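PDB 4ZXH: Abbfa_003403 from Acinetobacter baumannii, which is a four-domain nonribosomal peptide synthetase that probably activates an amino acid as its adenylate, loads it onto a phosphopantetheine arm, condenses it and releases the product. Local coordinates for residues Gly636-His641 against Leu819-Trp824. Residues are numbered along the deposited sequence; the frame is centred on the assembly and turned at random.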
ATOM      1  N   GLY A 636     -38.627  -6.719 -13.859  1.00 26.81           N
ATOM      2  CA  GLY A 636     -38.681  -7.940 -14.628  1.00 23.99           C
ATOM      3  C   GLY A 636     -38.074  -7.724 -15.986  1.00 32.10           C
ATOM      4  O   GLY A 636     -38.567  -6.909 -16.756  1.00 39.20           O
ATOM      5  N   VAL A 637     -37.012  -8.459 -16.287  1.00 29.36           N
ATOM      6  CA  VAL A 637     -36.337  -8.303 -17.556  1.00 21.81           C
ATOM      7  C   VAL A 637     -36.931  -9.276 -18.551  1.00 33.76           C
ATOM      8  O   VAL A 637     -36.814 -10.488 -18.385  1.00 35.91           O
ATOM      9  CB  VAL A 637     -34.812  -8.542 -17.422  1.00 30.02           C
ATOM     10  CG1 VAL A 637     -34.118  -8.434 -18.789  1.00 24.78           C
ATOM     11  CG2 VAL A 637     -34.202  -7.562 -16.430  1.00 21.92           C
ATOM     12  N   ARG A 638     -37.588  -8.753 -19.581  1.00 32.44           N
ATOM     13  CA  ARG A 638     -38.227  -9.608 -20.578  1.00 27.71           C
ATOM     14  C   ARG A 638     -37.256  -9.947 -21.683  1.00 24.22           C
ATOM     15  O   ARG A 638     -36.785  -9.074 -22.403  1.00 27.15           O
ATOM     16  CB  ARG A 638     -39.470  -8.939 -21.170  1.00 33.86           C
ATOM     17  CG  ARG A 638     -40.647  -8.871 -20.228  1.00 32.33           C
ATOM     18  CD  ARG A 638     -41.665  -7.886 -20.748  1.00 33.92           C
ATOM     19  NE  ARG A 638     -42.502  -8.418 -21.810  1.00 42.89           N
ATOM     20  CZ  ARG A 638     -43.067  -7.679 -22.758  1.00 46.41           C
ATOM     21  NH1 ARG A 638     -42.840  -6.372 -22.818  1.00 43.71           N
ATOM     22  NH2 ARG A 638     -43.835  -8.260 -23.669  1.00 52.16           N
ATOM     23  N   ILE A 639     -36.971 -11.231 -21.821  1.00 28.68           N
ATOM     24  CA  ILE A 639     -36.001 -11.695 -22.794  1.00 24.46           C
ATOM     25  C   ILE A 639     -36.735 -12.422 -23.901  1.00 33.62           C
ATOM     26  O   ILE A 639     -37.629 -13.246 -23.629  1.00 36.96           O
ATOM     27  CB  ILE A 639     -34.946 -12.616 -22.130  1.00 21.79           C
ATOM     28  CG1 ILE A 639     -34.181 -11.833 -21.076  1.00 21.36           C
ATOM     29  CG2 ILE A 639     -33.972 -13.165 -23.161  1.00 24.79           C
ATOM     30  CD1 ILE A 639     -33.371 -10.672 -21.665  1.00 22.06           C
ATOM     31  N   GLY A 640     -36.376 -12.088 -25.142  1.00 36.47           N
ATOM     32  CA  GLY A 640     -36.976 -12.671 -26.332  1.00 24.12           C
ATOM     33  C   GLY A 640     -36.204 -13.892 -26.787  1.00 31.95           C
ATOM     34  O   GLY A 640     -35.069 -14.125 -26.364  1.00 34.82           O
ATOM     35  N   HIS A 641     -36.811 -14.696 -27.643  1.00 33.14           N
ATOM     36  CA  HIS A 641     -36.151 -15.927 -28.043  1.00 34.05           C
ATOM     37  C   HIS A 641     -34.987 -15.710 -29.007  1.00 38.39           C
ATOM     38  O   HIS A 641     -34.026 -16.480 -28.971  1.00 41.75           O
ATOM     39  CB  HIS A 641     -37.161 -16.905 -28.637  1.00 33.63           C
ATOM     40  CG  HIS A 641     -37.802 -17.792 -27.612  1.00 38.85           C
ATOM     41  ND1 HIS A 641     -39.156 -17.774 -27.349  1.00 43.70           N
ATOM     42  CD2 HIS A 641     -37.267 -18.713 -26.773  1.00 36.29           C
ATOM     43  CE1 HIS A 641     -39.428 -18.652 -26.399  1.00 47.11           C
ATOM     44  NE2 HIS A 641     -38.297 -19.227 -26.027  1.00 42.40           N
ATOM     45  N   LEU A 819     -29.796  -7.811 -26.463  1.00 34.64           N
ATOM     46  CA  LEU A 819     -30.592  -6.890 -25.663  1.00 37.56           C
ATOM     47  C   LEU A 819     -31.979  -7.413 -25.319  1.00 34.36           C
ATOM     48  O   LEU A 819     -32.639  -8.043 -26.134  1.00 37.23           O
ATOM     49  CB  LEU A 819     -30.719  -5.545 -26.364  1.00 28.38           C
ATOM     50  CG  LEU A 819     -29.768  -4.527 -25.741  1.00 32.46           C
ATOM     51  CD1 LEU A 819     -28.324  -4.897 -26.041  1.00 36.92           C
ATOM     52  CD2 LEU A 819     -30.082  -3.124 -26.204  1.00 36.22           C
ATOM     53  N   ALA A 820     -32.409  -7.139 -24.094  1.00 36.24           N
ATOM     54  CA  ALA A 820     -33.773  -7.434 -23.672  1.00 31.69           C
ATOM     55  C   ALA A 820     -34.777  -6.644 -24.486  1.00 32.72           C
ATOM     56  O   ALA A 820     -34.431  -5.616 -25.081  1.00 34.92           O
ATOM     57  CB  ALA A 820     -33.946  -7.128 -22.216  1.00 23.92           C
ATOM     58  N   VAL A 821     -36.017  -7.126 -24.508  1.00 31.32           N
ATOM     59  CA  VAL A 821     -37.123  -6.393 -25.111  1.00 33.63           C
ATOM     60  C   VAL A 821     -37.409  -5.110 -24.321  1.00 40.17           C
ATOM     61  O   VAL A 821     -37.410  -3.997 -24.879  1.00 40.63           O
ATOM     62  CB  VAL A 821     -38.391  -7.245 -25.171  1.00 35.93           C
ATOM     63  CG1 VAL A 821     -39.559  -6.417 -25.714  1.00 26.90           C
ATOM     64  CG2 VAL A 821     -38.153  -8.507 -25.998  1.00 25.55           C
ATOM     65  N   ASP A 822     -37.630  -5.286 -23.018  1.00 37.93           N
ATOM     66  CA  ASP A 822     -37.831  -4.176 -22.094  1.00 41.85           C
ATOM     67  C   ASP A 822     -37.852  -4.638 -20.633  1.00 43.61           C
ATOM     68  O   ASP A 822     -37.672  -5.820 -20.339  1.00 44.23           O
ATOM     69  CB  ASP A 822     -39.129  -3.448 -22.431  1.00 46.52           C
ATOM     70  CG  ASP A 822     -40.325  -4.369 -22.448  1.00 52.77           C
ATOM     71  OD1 ASP A 822     -40.337  -5.342 -21.675  1.00 52.83           O
ATOM     72  OD2 ASP A 822     -41.241  -4.142 -23.266  1.00 62.28           O
ATOM     73  N   TYR A 823     -38.058  -3.684 -19.729  1.00 38.74           N
ATOM     74  CA  TYR A 823     -38.465  -3.971 -18.361  1.00 26.11           C
ATOM     75  C   TYR A 823     -39.991  -4.073 -18.323  1.00 29.24           C
ATOM     76  O   TYR A 823     -40.697  -3.175 -18.816  1.00 37.96           O
ATOM     77  CB  TYR A 823     -37.983  -2.879 -17.401  1.00 26.36           C
ATOM     78  CG  TYR A 823     -36.489  -2.851 -17.133  1.00 31.65           C
ATOM     79  CD1 TYR A 823     -35.846  -3.942 -16.564  1.00 35.28           C
ATOM     80  CD2 TYR A 823     -35.729  -1.720 -17.415  1.00 32.81           C
ATOM     81  CE1 TYR A 823     -34.478  -3.922 -16.304  1.00 41.53           C
ATOM     82  CE2 TYR A 823     -34.361  -1.688 -17.152  1.00 37.89           C
ATOM     83  CZ  TYR A 823     -33.742  -2.793 -16.602  1.00 41.91           C
ATOM     84  OH  TYR A 823     -32.391  -2.774 -16.334  1.00 41.69           O
ATOM     85  N   TRP A 824     -40.506  -5.146 -17.732  1.00 25.13           N
ATOM     86  CA  TRP A 824     -41.939  -5.400 -17.782  1.00 25.53           C
ATOM     87  C   TRP A 824     -42.782  -4.264 -17.157  1.00 41.42           C
ATOM     88  O   TRP A 824     -42.713  -3.986 -15.941  1.00 36.11           O
ATOM     89  CB  TRP A 824     -42.254  -6.744 -17.120  1.00 28.89           C
ATOM     90  CG  TRP A 824     -43.710  -6.950 -16.865  1.00 28.53           C
ATOM     91  CD1 TRP A 824     -44.324  -7.029 -15.651  1.00 29.87           C
ATOM     92  CD2 TRP A 824     -44.743  -7.069 -17.848  1.00 31.97           C
ATOM     93  NE1 TRP A 824     -45.679  -7.208 -15.816  1.00 31.58           N
ATOM     94  CE2 TRP A 824     -45.959  -7.241 -17.154  1.00 36.47           C
ATOM     95  CE3 TRP A 824     -44.756  -7.068 -19.247  1.00 39.38           C
ATOM     96  CZ2 TRP A 824     -47.182  -7.407 -17.818  1.00 40.82           C
ATOM     97  CZ3 TRP A 824     -45.974  -7.221 -19.908  1.00 35.89           C
ATOM     98  CH2 TRP A 824     -47.170  -7.386 -19.189  1.00 38.22           C
TER
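Arg-638 sets off with CG anti to its carbonyl carbon, runs extended through chi2 and bends at chi3, which swings the guanidinium alongside Asp-822. Asp-822 takes the crowded rotamer, CG between backbone N and carbonyl carbon (chi1 55°), and so brings its carboxylate to the edge of that guanidinium. Trp-824 has CG anti to the backbone N, turning the benzo edge of the indole, CE3 and CZ3, toward one guanidinium face, with CZ3 over its centre. A single nitrogen does the pairing: Arg-638 NH1 forms the salt bridge to Asp-822 OD2 at 2.8 Å and a weak hydrogen bond to OD1, with the two flat groups tilted 31° apart. The indole meets the guanidinium steeply, the planes 75° apart, so this is no parallel stack; Trp-824 CE3 lies 3.5 Å from Arg-638 CD.

Three backbone hydrogen bonds join 636-641 to 819-824. Trp-824 N gives a nearly straight bond to Gly-636 O (2.8 Å), Arg-638 N reaches Asp-822 O, and Val-821 N closes on Arg-638 O. On the other face, Val-637 CG2 sits 3.7 Å from Tyr-823 CE1, while Val-637 CG1 and Ile-639 CD1 both pack on Ala-820 CB.

Within the adenylation domain, 822-823 is a short, weakly bonded outer strand of a three-stranded antiparallel sheet, with 635-640 in the middle and 621-627 on its far side. Tyr-823 OH is bonded to Glu-767 and Trp-824 NE1 to the carbonyl of Asp-576, while helix 827-833 packs against Asp-822 and Tyr-823, and Gly-640 stands at the N-cap position of helix 641-655.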